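Local coordinates for DNA photolyase (Agrobacterium tumefaciens, PDB 4U63), which uses light to split cyclobutane pyrimidine dimers in DNA, with a flavin cofactor and, as light-harvesting antenna, a methenyltetrahydrofolate, at residues A[335-340]-A[385-390]; A[349-354]-A[358-363]. One frame throughout, in Å; residues are numbered along the deposited sequence. Where two conformers were deposited one is given.

Contact 1: A[335-340]-A[385-390]. With MHF (5,10-methenyl-6,7,8-trihydrofolic acid), chain B.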
# COMPACT_ATOMS: atom_id res chain seq x y z
N LYS A 335 -6.63 -21.99 -3.06
CA LYS A 335 -5.31 -22.18 -3.67
C LYS A 335 -5.34 -21.91 -5.18
O LYS A 335 -4.43 -21.24 -5.70
CB LYS A 335 -4.76 -23.59 -3.37
CG LYS A 335 -4.21 -23.73 -1.96
CD LYS A 335 -3.62 -25.12 -1.76
CE LYS A 335 -3.36 -25.41 -0.29
NZ LYS A 335 -2.91 -26.81 -0.11
N ALA A 336 -6.37 -22.39 -5.87
CA ALA A 336 -6.50 -22.13 -7.31
C ALA A 336 -6.55 -20.62 -7.57
O ALA A 336 -5.93 -20.13 -8.50
CB ALA A 336 -7.73 -22.80 -7.88
N TRP A 337 -7.28 -19.90 -6.72
CA TRP A 337 -7.35 -18.45 -6.80
C TRP A 337 -5.95 -17.81 -6.63
O TRP A 337 -5.52 -17.00 -7.48
CB TRP A 337 -8.36 -17.92 -5.77
CG TRP A 337 -8.51 -16.42 -5.72
CD1 TRP A 337 -9.27 -15.64 -6.55
CD2 TRP A 337 -7.91 -15.53 -4.78
NE1 TRP A 337 -9.16 -14.32 -6.20
CE2 TRP A 337 -8.33 -14.22 -5.11
CE3 TRP A 337 -7.05 -15.70 -3.69
CZ2 TRP A 337 -7.93 -13.09 -4.39
CZ3 TRP A 337 -6.64 -14.58 -2.97
CH2 TRP A 337 -7.08 -13.29 -3.33
N THR A 338 -5.23 -18.18 -5.58
CA THR A 338 -3.90 -17.59 -5.31
C THR A 338 -2.92 -17.82 -6.45
O THR A 338 -2.05 -17.01 -6.70
CB THR A 338 -3.25 -18.10 -3.99
OG1 THR A 338 -2.99 -19.51 -4.07
CG2 THR A 338 -4.12 -17.77 -2.77
N ARG A 339 -3.07 -18.96 -7.14
CA ARG A 339 -2.20 -19.34 -8.25
C ARG A 339 -2.62 -18.81 -9.62
O ARG A 339 -1.91 -19.03 -10.61
CB ARG A 339 -2.14 -20.85 -8.33
CG ARG A 339 -1.50 -21.50 -7.12
CD ARG A 339 -1.85 -22.97 -7.05
NE ARG A 339 -1.19 -23.61 -5.92
CZ ARG A 339 -1.49 -24.82 -5.45
NH1 ARG A 339 -2.45 -25.56 -6.02
NH2 ARG A 339 -0.83 -25.30 -4.41
N GLY A 340 -3.77 -18.14 -9.69
CA GLY A 340 -4.32 -17.74 -10.96
C GLY A 340 -4.64 -18.93 -11.84
O GLY A 340 -4.27 -18.95 -13.03
N LYS A 385 -5.35 -11.38 3.63
CA LYS A 385 -4.07 -11.93 4.08
C LYS A 385 -3.15 -12.28 2.92
O LYS A 385 -1.95 -12.04 3.00
CB LYS A 385 -4.27 -13.16 4.97
CG LYS A 385 -4.85 -12.82 6.33
CD LYS A 385 -4.91 -14.02 7.26
CE LYS A 385 -5.61 -13.67 8.57
NZ LYS A 385 -7.00 -13.20 8.39
N TRP A 386 -3.70 -12.83 1.85
CA TRP A 386 -2.89 -13.16 0.66
C TRP A 386 -2.28 -11.88 0.08
O TRP A 386 -1.09 -11.83 -0.21
CB TRP A 386 -3.72 -13.88 -0.41
CG TRP A 386 -2.89 -14.19 -1.64
CD1 TRP A 386 -2.94 -13.55 -2.86
CD2 TRP A 386 -1.88 -15.19 -1.76
NE1 TRP A 386 -2.02 -14.11 -3.72
CE2 TRP A 386 -1.36 -15.11 -3.07
CE3 TRP A 386 -1.36 -16.15 -0.89
CZ2 TRP A 386 -0.34 -15.96 -3.53
CZ3 TRP A 386 -0.35 -17.00 -1.35
CH2 TRP A 386 0.15 -16.90 -2.65
N PHE A 387 -3.11 -10.84 -0.05
CA PHE A 387 -2.63 -9.54 -0.54
C PHE A 387 -1.56 -8.95 0.38
O PHE A 387 -0.60 -8.37 -0.10
CB PHE A 387 -3.80 -8.55 -0.66
CG PHE A 387 -4.54 -8.61 -1.99
CD1 PHE A 387 -4.58 -9.78 -2.76
CD2 PHE A 387 -5.21 -7.49 -2.45
CE1 PHE A 387 -5.28 -9.80 -3.96
CE2 PHE A 387 -5.90 -7.52 -3.66
CZ PHE A 387 -5.93 -8.67 -4.41
N ARG A 388 -1.74 -9.10 1.68
CA ARG A 388 -0.74 -8.64 2.66
C ARG A 388 0.64 -9.24 2.42
O ARG A 388 1.65 -8.57 2.65
CB ARG A 388 -1.19 -8.96 4.10
CG ARG A 388 -1.62 -7.75 4.90
CD ARG A 388 -2.34 -8.12 6.19
NE ARG A 388 -1.78 -9.31 6.84
CZ ARG A 388 -2.47 -10.17 7.61
NH1 ARG A 388 -3.77 -10.00 7.85
NH2 ARG A 388 -1.84 -11.21 8.15
N ASP A 389 0.69 -10.49 1.97
CA ASP A 389 1.95 -11.19 1.75
C ASP A 389 2.57 -10.92 0.38
O ASP A 389 3.79 -11.13 0.20
CB ASP A 389 1.77 -12.71 1.93
CG ASP A 389 3.10 -13.45 2.11
OD1 ASP A 389 4.00 -12.97 2.85
OD2 ASP A 389 3.26 -14.53 1.53
N THR A 390 1.76 -10.47 -0.57
CA THR A 390 2.18 -10.41 -1.98
C THR A 390 2.28 -9.02 -2.60
O THR A 390 2.92 -8.85 -3.63
CB THR A 390 1.26 -11.27 -2.85
OG1 THR A 390 -0.10 -10.88 -2.63
CG2 THR A 390 1.43 -12.75 -2.52
N1 MHF B . 4.84 -11.98 -3.30
C2 MHF B . 4.83 -11.89 -4.64
NA2 MHF B . 4.31 -10.79 -5.19
N3 MHF B . 5.35 -12.88 -5.44
C4 MHF B . 5.88 -14.00 -4.91
O4 MHF B . 6.35 -14.90 -5.63
C4A MHF B . 5.91 -14.12 -3.45
N5 MHF B . 6.37 -15.23 -2.76
C6 MHF B . 5.97 -15.49 -1.37
C7 MHF B . 6.13 -14.16 -0.62
N8 MHF B . 5.37 -13.11 -1.30
C8A MHF B . 5.33 -13.04 -2.65
C9 MHF B . 6.89 -16.66 -0.94
N10 MHF B . 7.78 -16.88 -2.09
C11 MHF B . 7.12 -16.32 -3.26
C12 MHF B . 9.61 -20.65 -2.73
C13 MHF B . 8.80 -20.11 -3.74
C14 MHF B . 8.18 -18.88 -3.56
C15 MHF B . 8.34 -18.17 -2.35
C16 MHF B . 9.16 -18.70 -1.36
C17 MHF B . 9.79 -19.93 -1.54
C MHF B . 10.32 -21.97 -2.90
O MHF B . 11.15 -22.27 -2.06
N MHF B . 10.08 -22.73 -3.98
CA MHF B . 10.83 -23.92 -4.34
CB MHF B . 9.97 -25.18 -4.27
CG MHF B . 8.88 -25.13 -3.20
CD MHF B . 7.65 -24.33 -3.59
OE1 MHF B . 7.51 -23.92 -4.76
OE2 MHF B . 6.80 -24.10 -2.70
CT MHF B . 11.38 -23.77 -5.73
O1 MHF B . 12.62 -23.63 -5.87
O2 MHF B . 10.60 -23.77 -6.72
O HOH W 1 -1.16 -14.27 -6.60
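Thr338 sets CB and CG2 over one face of the Trp386 indole, the two side chains crossing at about a right angle. Thr338 CB makes a CH-pi contact, 3.6 Å from the centroid of the Trp386 six-membered ring and 12° off its normal, and CG2 covers the same face, reaching CD2. The opposite face takes CG2 of Thr390, offset toward the rim, so the indole is held between two threonine methyls. Trp337 slides past Trp386 with CZ3 3.8 Å from CD1, the planes inclined at 65°, while its CH2 comes 4.0 Å from Phe387 CE1. The polar part runs through one water, which donates to Thr338 O and accepts from Trp386 NE1 (3.0 Å) in the plane of the indole. Thr338 OG1, between the backbone N and carbonyl carbon (chi1 64°), turns back to Lys335 O. At the helix end, the antenna folate donates from N8 to Asp389 O (2.9 Å) and from NA2 to Thr390 O (2.9 Å), both nearly straight; Phe387 touches FAD, so helix 380-390 serves both cofactors. In the FAD-binding domain, helix 331-338 meets helix 380-390 beside helix 345-357, whose Met351 touches both tryptophans, and helix 362-375, where Val368 O accepts from Trp337 NE1.

Contact 2: A[349-354]-A[358-363]. With FAD (flavin-adenine dinucleotide), chain C.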
# COMPACT_ATOMS: atom_id res chain seq x y z
N ALA A 349 -5.07 -13.58 -14.92
CA ALA A 349 -4.10 -12.54 -15.28
C ALA A 349 -3.73 -11.68 -14.07
O ALA A 349 -2.56 -11.45 -13.81
CB ALA A 349 -4.65 -11.68 -16.41
N GLY A 350 -4.74 -11.22 -13.31
CA GLY A 350 -4.49 -10.43 -12.12
C GLY A 350 -3.65 -11.13 -11.07
O GLY A 350 -2.67 -10.57 -10.56
N MET A 351 -4.02 -12.38 -10.77
CA MET A 351 -3.31 -13.12 -9.73
C MET A 351 -1.87 -13.42 -10.15
O MET A 351 -0.96 -13.42 -9.32
CB MET A 351 -4.07 -14.39 -9.34
CG MET A 351 -5.49 -14.13 -8.85
SD MET A 351 -5.61 -12.91 -7.52
CE MET A 351 -4.81 -13.79 -6.19
N ARG A 352 -1.66 -13.64 -11.45
CA ARG A 352 -0.32 -13.87 -11.98
C ARG A 352 0.51 -12.59 -12.03
O ARG A 352 1.71 -12.62 -11.74
CB ARG A 352 -0.39 -14.54 -13.34
CG ARG A 352 -0.97 -15.93 -13.24
CD ARG A 352 -1.09 -16.56 -14.61
NE ARG A 352 -1.99 -17.72 -14.62
CZ ARG A 352 -2.04 -18.62 -15.58
NH1 ARG A 352 -1.23 -18.54 -16.64
NH2 ARG A 352 -2.91 -19.64 -15.50
N GLN A 353 -0.12 -11.48 -12.39
CA GLN A 353 0.54 -10.18 -12.31
C GLN A 353 1.05 -9.93 -10.89
O GLN A 353 2.20 -9.52 -10.70
CB GLN A 353 -0.42 -9.05 -12.71
CG GLN A 353 0.22 -7.67 -12.56
CD GLN A 353 -0.70 -6.52 -12.90
OE1 GLN A 353 -1.92 -6.57 -12.68
NE2 GLN A 353 -0.12 -5.46 -13.43
N LEU A 354 0.19 -10.16 -9.91
CA LEU A 354 0.52 -10.00 -8.51
C LEU A 354 1.73 -10.86 -8.12
O LEU A 354 2.68 -10.37 -7.50
CB LEU A 354 -0.69 -10.37 -7.65
CG LEU A 354 -0.57 -10.37 -6.13
CD1 LEU A 354 -0.09 -9.03 -5.60
CD2 LEU A 354 -1.91 -10.75 -5.53
N GLY A 358 4.42 -8.07 -7.80
CA GLY A 358 4.10 -7.55 -6.48
C GLY A 358 3.05 -6.47 -6.48
O GLY A 358 2.95 -5.71 -5.51
N THR A 359 2.25 -6.39 -7.54
CA THR A 359 1.19 -5.42 -7.63
C THR A 359 0.11 -5.91 -8.58
O THR A 359 0.31 -6.88 -9.29
CB THR A 359 1.71 -4.04 -8.08
OG1 THR A 359 0.71 -3.05 -7.85
CG2 THR A 359 2.14 -4.04 -9.55
N MET A 360 -1.02 -5.23 -8.59
CA MET A 360 -2.11 -5.57 -9.48
C MET A 360 -2.87 -4.31 -9.83
O MET A 360 -3.06 -3.44 -8.98
CB MET A 360 -3.03 -6.60 -8.82
CG MET A 360 -4.05 -7.24 -9.76
SD MET A 360 -5.30 -8.25 -8.95
CE MET A 360 -4.26 -9.30 -7.91
N HIS A 361 -3.30 -4.22 -11.09
CA HIS A 361 -4.12 -3.07 -11.51
C HIS A 361 -5.37 -2.98 -10.64
O HIS A 361 -5.98 -4.01 -10.35
CB HIS A 361 -4.50 -3.23 -12.98
CG HIS A 361 -5.16 -2.03 -13.55
ND1 HIS A 361 -6.52 -1.83 -13.47
CD2 HIS A 361 -4.66 -0.96 -14.21
CE1 HIS A 361 -6.83 -0.69 -14.06
NE2 HIS A 361 -5.72 -0.14 -14.52
N ASN A 362 -5.77 -1.77 -10.24
CA ASN A 362 -6.91 -1.62 -9.31
C ASN A 362 -8.22 -2.25 -9.77
O ASN A 362 -8.93 -2.88 -8.98
CB ASN A 362 -7.19 -0.16 -8.97
CG ASN A 362 -8.40 -0.01 -8.05
OD1 ASN A 362 -8.33 -0.34 -6.86
ND2 ASN A 362 -9.53 0.45 -8.60
N ARG A 363 -8.57 -2.05 -11.03
CA ARG A 363 -9.77 -2.67 -11.59
C ARG A 363 -9.73 -4.19 -11.41
O ARG A 363 -10.72 -4.81 -11.05
CB ARG A 363 -9.96 -2.31 -13.06
CG ARG A 363 -11.13 -3.00 -13.77
CD ARG A 363 -12.46 -2.84 -13.06
NE ARG A 363 -12.89 -1.45 -12.97
CZ ARG A 363 -14.07 -1.05 -12.49
NH1 ARG A 363 -14.97 -1.94 -12.05
NH2 ARG A 363 -14.37 0.24 -12.46
PA FAD C . -2.97 5.53 -8.99
O1A FAD C . -4.18 5.31 -9.84
O2A FAD C . -1.78 6.19 -9.59
O5B FAD C . -3.48 6.31 -7.67
C5B FAD C . -2.62 7.15 -6.90
C4B FAD C . -2.61 6.76 -5.44
O4B FAD C . -3.91 6.85 -4.86
C3B FAD C . -2.16 5.33 -5.20
O3B FAD C . -0.73 5.19 -5.26
C2B FAD C . -2.75 5.05 -3.83
O2B FAD C . -1.93 5.56 -2.78
C1B FAD C . -4.05 5.82 -3.87
N9A FAD C . -5.23 5.01 -4.25
C8A FAD C . -5.70 4.83 -5.49
N7A FAD C . -6.81 4.06 -5.49
C5A FAD C . -7.07 3.74 -4.21
C6A FAD C . -8.09 2.94 -3.52
N6A FAD C . -9.07 2.34 -4.23
N1A FAD C . -8.00 2.84 -2.18
C2A FAD C . -7.01 3.44 -1.48
N3A FAD C . -6.04 4.19 -2.05
C4A FAD C . -6.03 4.36 -3.39
N1 FAD C . -3.87 0.29 -2.22
C2 FAD C . -2.77 0.36 -1.43
O2 FAD C . -2.10 1.41 -1.48
N3 FAD C . -2.40 -0.66 -0.62
C4 FAD C . -3.11 -1.82 -0.54
O4 FAD C . -2.77 -2.76 0.23
C4X FAD C . -4.31 -1.97 -1.38
N5 FAD C . -5.08 -3.10 -1.39
C5X FAD C . -6.20 -3.17 -2.17
C6 FAD C . -7.00 -4.31 -2.16
C7 FAD C . -8.14 -4.41 -2.96
C7M FAD C . -9.00 -5.65 -2.94
C8 FAD C . -8.52 -3.28 -3.85
C8M FAD C . -9.74 -3.32 -4.73
C9 FAD C . -7.73 -2.16 -3.86
C9A FAD C . -6.59 -2.04 -3.06
N10 FAD C . -5.77 -0.87 -3.09
C10 FAD C . -4.65 -0.81 -2.25
C1' FAD C . -6.13 0.32 -3.89
C2' FAD C . -5.59 0.47 -5.29
O2' FAD C . -5.92 -0.70 -6.05
C3' FAD C . -4.10 0.74 -5.31
O3' FAD C . -3.78 1.87 -4.50
C4' FAD C . -3.66 1.01 -6.75
O4' FAD C . -3.78 -0.20 -7.50
C5' FAD C . -2.23 1.49 -6.77
O5' FAD C . -1.76 1.75 -8.10
P FAD C . -1.25 3.23 -8.47
O1P FAD C . -0.75 3.20 -9.87
O2P FAD C . -0.27 3.71 -7.43
O3P FAD C . -2.60 4.08 -8.36
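Leu354 O accepts from Gly358 N at 2.9 Å, with an N-H...O angle of 139°, and the same carbonyl also takes a hydrogen bond from NA2 of the antenna folate. The second bond across the contact comes from a side chain: Gln353 OE1 receives His361 N at 3.2 Å, with the donor well above the amide plane, 43° out of it. CG of Gln353 anti to the backbone N and an extended chain beyond carry the amide along Thr359 and Met360 to that N-H. Tyr435 OH is a further partner of OE1, so two groups hold this oxygen. Thr359 O meets Leu354 CA of helix 345-357 at 3.2 Å in a CA-H...O contact.

The motif is a short connection between two consecutive helices: Gly358, with positive phi, ends helix 345-357, two extended residues, Thr359 and Met360, follow, and then His361 as the N-cap of helix 362-375, its ND1 accepting a weak bond from Arg363 N. In the FAD-binding domain of the photolyase this link runs between both cofactors. Asn362, in the first turn of the new helix, accepts through OD1 from the ribityl O2' of FAD at 2.6 Å.

Packing beneath the turn centres on Met360. Its chain is extended as far as SD and then bends (chi3 -50°), which lays CE against the helix, 3.3 Å from Gly350 O and 3.6 Å from Leu354 CD2. Met351 SD approaches the same methyl. Met360 SD sits 3.9 Å from Gly350 CA, a close fit against a residue that has no side chain. Leu354 continues from there to Trp386, Phe387 and Thr390 of helix 380-390.

From the N terminus, the chain runs down helix 331-338, turns at Gly340 and enters helix 345-357. Contact 2 closes first: residues 349-354 meet 358-363 across a short turn that starts helix 362-375. The chain then passes through that helix into helix 380-390, where residues 385-390 return to 335-340 and contact 1 closes the longer loop, with contact 2 lying wholly within it. Their centres are about 10 Å apart and the contacts touch: Gly340 O lies 2.9 Å from Arg352 NH2, a probable hydrogen bond, and Gly340 CA packs on Met351 CB. Together they join four successive helices of the FAD-binding domain, the last three of which reach the flavin or the antenna folate.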